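Local coordinates for protein neurotoxin (Clostridium botulinum, PDB 1ZB7) that acts as a zinc endopeptidase that enters the host cytosol and cleaves the synaptobrevins VAMP1, VAMP2 and VAMP3, cutting VAMP2 at an Ala-Ala bond, at residues I14-D27 and V133-P145. Residues are numbered along the deposited sequence; the frame is centred on the assembly and turned at random.
Sequences INNDDIIMMEPFND and VANVSINKKIIQP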
loop_
_atom_site.group_PDB
_atom_site.type_symbol
_atom_site.label_atom_id
_atom_site.label_comp_id
_atom_site.label_asym_id
_atom_site.label_seq_id
_atom_site.Cartn_x
_atom_site.Cartn_y
_atom_site.Cartn_z
ATOM N N ILE A 14 2.104 44.467 -17.540
ATOM C CA ILE A 14 1.468 44.616 -16.252
ATOM C C ILE A 14 0.276 45.550 -16.451
ATOM O O ILE A 14 0.444 46.634 -16.988
ATOM C CB ILE A 14 2.493 45.232 -15.248
ATOM C CG1 ILE A 14 3.691 44.302 -14.967
ATOM C CG2 ILE A 14 1.864 45.568 -13.993
ATOM C CD1 ILE A 14 3.284 43.068 -14.098
ATOM N N ASN A 15 -0.921 45.160 -16.004
ATOM C CA ASN A 15 -2.020 46.101 -16.063
ATOM C C ASN A 15 -2.715 46.338 -14.690
ATOM O O ASN A 15 -3.635 47.112 -14.644
ATOM C CB ASN A 15 -3.063 45.664 -17.141
ATOM C CG ASN A 15 -3.500 44.218 -16.968
ATOM O OD1 ASN A 15 -3.841 43.777 -15.858
ATOM N ND2 ASN A 15 -3.542 43.497 -18.039
ATOM N N ASN A 16 -2.245 45.633 -13.628
ATOM C CA ASN A 16 -2.684 45.764 -12.242
ATOM C C ASN A 16 -4.001 45.134 -11.991
ATOM O O ASN A 16 -4.537 45.298 -10.944
ATOM C CB ASN A 16 -2.725 47.222 -11.807
ATOM C CG ASN A 16 -1.377 47.881 -11.851
ATOM O OD1 ASN A 16 -0.390 47.312 -11.412
ATOM N ND2 ASN A 16 -1.316 49.028 -12.422
ATOM N N ASP A 17 -4.548 44.438 -12.979
ATOM C CA ASP A 17 -5.827 43.785 -12.898
ATOM C C ASP A 17 -5.576 42.267 -13.011
ATOM O O ASP A 17 -5.578 41.525 -11.996
ATOM C CB ASP A 17 -6.742 44.285 -14.028
ATOM C CG ASP A 17 -8.107 43.516 -14.086
ATOM O OD1 ASP A 17 -8.440 42.675 -13.223
ATOM O OD2 ASP A 17 -8.826 43.692 -15.052
ATOM N N ASP A 18 -5.347 41.782 -14.239
ATOM C CA ASP A 18 -5.171 40.346 -14.416
ATOM C C ASP A 18 -3.723 39.993 -14.769
ATOM O O ASP A 18 -3.367 38.838 -14.845
ATOM C CB ASP A 18 -6.214 39.781 -15.390
ATOM C CG ASP A 18 -6.123 40.412 -16.781
ATOM O OD1 ASP A 18 -5.243 41.267 -17.079
ATOM O OD2 ASP A 18 -6.908 40.005 -17.625
ATOM N N ILE A 19 -2.894 41.013 -14.902
ATOM C CA ILE A 19 -1.448 40.839 -15.013
ATOM C C ILE A 19 -0.816 41.763 -13.979
ATOM O O ILE A 19 -0.944 42.995 -14.075
ATOM C CB ILE A 19 -0.892 41.102 -16.443
ATOM C CG1 ILE A 19 -1.600 40.198 -17.443
ATOM C CG2 ILE A 19 0.593 40.816 -16.451
ATOM C CD1 ILE A 19 -1.311 40.429 -18.917
ATOM N N ILE A 20 -0.231 41.161 -12.954
ATOM C CA ILE A 20 0.219 41.878 -11.789
ATOM C C ILE A 20 1.565 41.364 -11.272
ATOM O O ILE A 20 2.075 40.271 -11.693
ATOM C CB ILE A 20 -0.877 41.771 -10.576
ATOM C CG1 ILE A 20 -0.929 40.324 -10.040
ATOM C CG2 ILE A 20 -2.275 42.191 -10.972
ATOM C CD1 ILE A 20 -1.717 40.185 -8.623
ATOM N N MET A 21 2.129 42.166 -10.360
ATOM C CA MET A 21 3.217 41.825 -9.453
ATOM C C MET A 21 2.647 41.429 -8.115
ATOM O O MET A 21 1.840 42.128 -7.541
ATOM C CB MET A 21 4.191 42.988 -9.306
ATOM C CG MET A 21 4.906 43.383 -10.627
ATOM S SD MET A 21 5.712 42.018 -11.535
ATOM C CE MET A 21 7.214 41.764 -10.591
ATOM N N MET A 22 3.039 40.268 -7.634
ATOM C CA MET A 22 2.483 39.733 -6.436
ATOM C C MET A 22 3.534 39.069 -5.561
ATOM O O MET A 22 4.508 38.556 -6.030
ATOM C CB MET A 22 1.319 38.736 -6.722
ATOM C CG MET A 22 1.728 37.489 -7.413
ATOM S SD MET A 22 0.851 36.004 -7.006
ATOM C CE MET A 22 -0.807 36.335 -7.689
ATOM N N GLU A 23 3.291 39.114 -4.268
ATOM C CA GLU A 23 4.173 38.571 -3.278
ATOM C C GLU A 23 3.334 37.565 -2.484
ATOM O O GLU A 23 2.577 37.924 -1.645
ATOM C CB GLU A 23 4.702 39.736 -2.474
ATOM C CG GLU A 23 5.976 39.511 -1.804
ATOM C CD GLU A 23 5.753 38.982 -0.449
ATOM O OE1 GLU A 23 5.548 39.854 0.449
ATOM O OE2 GLU A 23 5.740 37.713 -0.331
ATOM N N PRO A 24 3.394 36.288 -2.857
ATOM C CA PRO A 24 2.484 35.271 -2.281
ATOM C C PRO A 24 2.899 34.530 -1.002
ATOM O O PRO A 24 2.189 33.665 -0.562
ATOM C CB PRO A 24 2.394 34.244 -3.394
ATOM C CG PRO A 24 3.693 34.392 -4.175
ATOM C CD PRO A 24 4.292 35.720 -3.880
ATOM N N PHE A 25 4.055 34.829 -0.460
ATOM C CA PHE A 25 4.572 34.153 0.737
ATOM C C PHE A 25 4.636 35.298 1.681
ATOM O O PHE A 25 5.157 36.351 1.322
ATOM C CB PHE A 25 5.972 33.553 0.464
ATOM C CG PHE A 25 6.008 32.685 -0.760
ATOM C CD1 PHE A 25 5.194 31.546 -0.844
ATOM C CD2 PHE A 25 6.826 33.010 -1.860
ATOM C CE1 PHE A 25 5.184 30.758 -1.972
ATOM C CE2 PHE A 25 6.842 32.192 -3.015
ATOM C CZ PHE A 25 6.003 31.074 -3.073
ATOM N N ASN A 26 4.052 35.200 2.845
ATOM C CA ASN A 26 3.939 36.435 3.664
ATOM C C ASN A 26 5.310 36.975 4.242
ATOM O O ASN A 26 6.379 36.394 4.052
ATOM C CB ASN A 26 2.771 36.289 4.644
ATOM C CG ASN A 26 1.506 35.743 3.941
ATOM O OD1 ASN A 26 1.411 34.530 3.686
ATOM N ND2 ASN A 26 0.570 36.634 3.570
ATOM N N ASP A 27 5.304 38.143 4.854
ATOM C CA ASP A 27 6.453 39.037 4.598
ATOM C C ASP A 27 7.642 39.053 5.590
ATOM O O ASP A 27 7.472 39.254 6.815
ATOM C CB ASP A 27 6.027 40.486 4.187
ATOM C CG ASP A 27 4.582 40.884 4.619
ATOM O OD1 ASP A 27 3.588 40.123 4.367
ATOM O OD2 ASP A 27 4.467 42.016 5.168
ATOM N N VAL A 133 -5.399 38.112 6.734
ATOM C CA VAL A 133 -4.706 37.004 7.344
ATOM C C VAL A 133 -4.138 36.095 6.254
ATOM O O VAL A 133 -4.669 36.063 5.134
ATOM C CB VAL A 133 -5.605 36.203 8.292
ATOM C CG1 VAL A 133 -5.981 37.066 9.492
ATOM C CG2 VAL A 133 -6.810 35.615 7.580
ATOM N N ALA A 134 -3.133 35.302 6.637
ATOM C CA ALA A 134 -2.241 34.648 5.678
ATOM C C ALA A 134 -2.947 33.548 4.918
ATOM O O ALA A 134 -2.594 33.310 3.763
ATOM C CB ALA A 134 -0.990 34.103 6.391
ATOM N N ASN A 135 -3.988 32.943 5.511
ATOM C CA ASN A 135 -4.786 31.968 4.745
ATOM C C ASN A 135 -5.746 32.596 3.711
ATOM O O ASN A 135 -6.417 31.862 2.954
ATOM C CB ASN A 135 -5.578 30.984 5.661
ATOM C CG ASN A 135 -6.458 31.649 6.675
ATOM O OD1 ASN A 135 -5.979 32.417 7.532
ATOM N ND2 ASN A 135 -7.769 31.295 6.669
ATOM N N VAL A 136 -5.883 33.921 3.740
ATOM C CA VAL A 136 -6.831 34.589 2.901
ATOM C C VAL A 136 -6.194 35.480 1.773
ATOM O O VAL A 136 -6.614 35.388 0.608
ATOM C CB VAL A 136 -7.877 35.424 3.732
ATOM C CG1 VAL A 136 -8.704 36.298 2.798
ATOM C CG2 VAL A 136 -8.846 34.510 4.531
ATOM N N SER A 137 -5.259 36.335 2.186
ATOM C CA SER A 137 -4.696 37.475 1.440
ATOM C C SER A 137 -3.150 37.421 1.253
ATOM O O SER A 137 -2.399 37.014 2.149
ATOM C CB SER A 137 -5.005 38.823 2.098
ATOM O OG SER A 137 -6.437 39.141 2.084
ATOM N N ILE A 138 -2.731 37.831 0.059
ATOM C CA ILE A 138 -1.342 38.130 -0.324
ATOM C C ILE A 138 -1.205 39.599 -0.677
ATOM O O ILE A 138 -2.181 40.338 -0.757
ATOM C CB ILE A 138 -0.890 37.250 -1.543
ATOM C CG1 ILE A 138 -1.735 37.477 -2.818
ATOM C CG2 ILE A 138 -1.019 35.797 -1.148
ATOM C CD1 ILE A 138 -1.082 36.841 -4.097
ATOM N N ASN A 139 0.030 40.029 -0.869
ATOM C CA ASN A 139 0.337 41.393 -1.300
ATOM C C ASN A 139 0.369 41.456 -2.829
ATOM O O ASN A 139 1.001 40.637 -3.503
ATOM C CB ASN A 139 1.708 41.818 -0.875
ATOM C CG ASN A 139 1.874 41.987 0.635
ATOM O OD1 ASN A 139 1.052 42.553 1.315
ATOM N ND2 ASN A 139 3.042 41.533 1.135
ATOM N N LYS A 140 -0.275 42.475 -3.337
ATOM C CA LYS A 140 -0.245 42.881 -4.723
ATOM C C LYS A 140 0.348 44.299 -4.800
ATOM O O LYS A 140 0.059 45.191 -3.984
ATOM C CB LYS A 140 -1.699 42.867 -5.233
ATOM C CG LYS A 140 -2.057 43.826 -6.406
ATOM C CD LYS A 140 -3.600 43.694 -6.739
ATOM C CE LYS A 140 -3.897 44.218 -8.138
ATOM N NZ LYS A 140 -5.359 44.640 -8.254
ATOM N N LYS A 141 1.130 44.549 -5.824
ATOM C CA LYS A 141 1.755 45.838 -5.990
ATOM C C LYS A 141 1.142 46.496 -7.199
ATOM O O LYS A 141 1.303 45.976 -8.311
ATOM C CB LYS A 141 3.238 45.639 -6.196
ATOM C CG LYS A 141 4.068 46.763 -5.816
ATOM C CD LYS A 141 5.501 46.543 -6.255
ATOM C CE LYS A 141 6.414 46.059 -5.139
ATOM N NZ LYS A 141 7.811 46.304 -5.601
ATOM N N ILE A 142 0.508 47.645 -6.991
ATOM C CA ILE A 142 -0.093 48.469 -8.045
ATOM C C ILE A 142 1.030 49.296 -8.658
ATOM O O ILE A 142 1.576 50.123 -7.988
ATOM C CB ILE A 142 -1.190 49.462 -7.490
ATOM C CG1 ILE A 142 -2.283 48.755 -6.674
ATOM C CG2 ILE A 142 -1.828 50.241 -8.594
ATOM C CD1 ILE A 142 -3.140 47.757 -7.489
ATOM N N ILE A 143 1.374 49.046 -9.912
ATOM C CA ILE A 143 2.471 49.719 -10.564
ATOM C C ILE A 143 1.951 50.912 -11.334
ATOM O O ILE A 143 1.291 50.752 -12.356
ATOM C CB ILE A 143 3.239 48.807 -11.590
ATOM C CG1 ILE A 143 3.749 47.492 -10.951
ATOM C CG2 ILE A 143 4.427 49.636 -12.277
ATOM C CD1 ILE A 143 5.053 47.581 -10.152
ATOM N N GLN A 144 2.302 52.100 -10.873
ATOM C CA GLN A 144 1.894 53.334 -11.529
ATOM C C GLN A 144 3.138 54.138 -11.872
ATOM O O GLN A 144 3.995 54.340 -11.009
ATOM C CB GLN A 144 0.971 54.172 -10.631
ATOM C CG GLN A 144 -0.332 53.456 -10.134
ATOM C CD GLN A 144 -1.442 53.312 -11.198
ATOM O OE1 GLN A 144 -1.161 53.155 -12.384
ATOM N NE2 GLN A 144 -2.713 53.326 -10.750
ATOM N N PRO A 145 3.282 54.518 -13.158
ATOM C CA PRO A 145 4.381 55.400 -13.584
ATOM C C PRO A 145 4.270 56.833 -13.074
ATOM O O PRO A 145 3.240 57.485 -13.266
ATOM C CB PRO A 145 4.317 55.325 -15.121
ATOM C CG PRO A 145 3.634 53.955 -15.376
ATOM C CD PRO A 145 2.540 54.013 -14.329
HETATM O O HOH W 1 0.554 45.002 -10.444
HETATM O O HOH W 2 -5.742 41.975 -9.378
#
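Glu23 N donates to Asn139 O (2.9 Å) and Lys141 N to Met21 O (3.1 Å), the main backbone bonds joining strands 19-23 and 137-142; Met22 and Lys140 form the non-hydrogen-bonded pair between them. Adding to this pairing, the side chains of Glu23 and Asn139 run alongside each other on one sheet face, and Asn139 ND2 meets Glu23 OE1 (3.1 Å) from above the carboxylate plane. Beyond Met21, where the backbones part, the side chain of Asn16 takes over and grips the backbone of Ile143 twice: OD1 accepts from Ile143 N (2.9 Å), which sits above the carbonyl plane, while ND2 gives a nearly straight bond to Ile143 O (3.1 Å). A water bridges this OD1, Met21 N and Lys141 O. Lys140 stretches out, CG roughly anti to the backbone N (chi1 153°); its side chain crosses that of Ile20 at about a right angle, CE resting near Ile20 CG2, and delivers NZ to Asn16 O (2.9 Å). A second water links NZ to Asp17 O. Apolar contact comes from Ile138, whose CD1 touches Met22 SD (3.6 Å) and whose CG2 lies against Pro24; Ile159 backs this cluster. Flanked by strand 34-38 beside 19-23 and by the edge strand 150-155 beside 137-142, the pair illustrates antiparallel pairing inside the large mixed sheet of the clostridial neurotoxin protease fold.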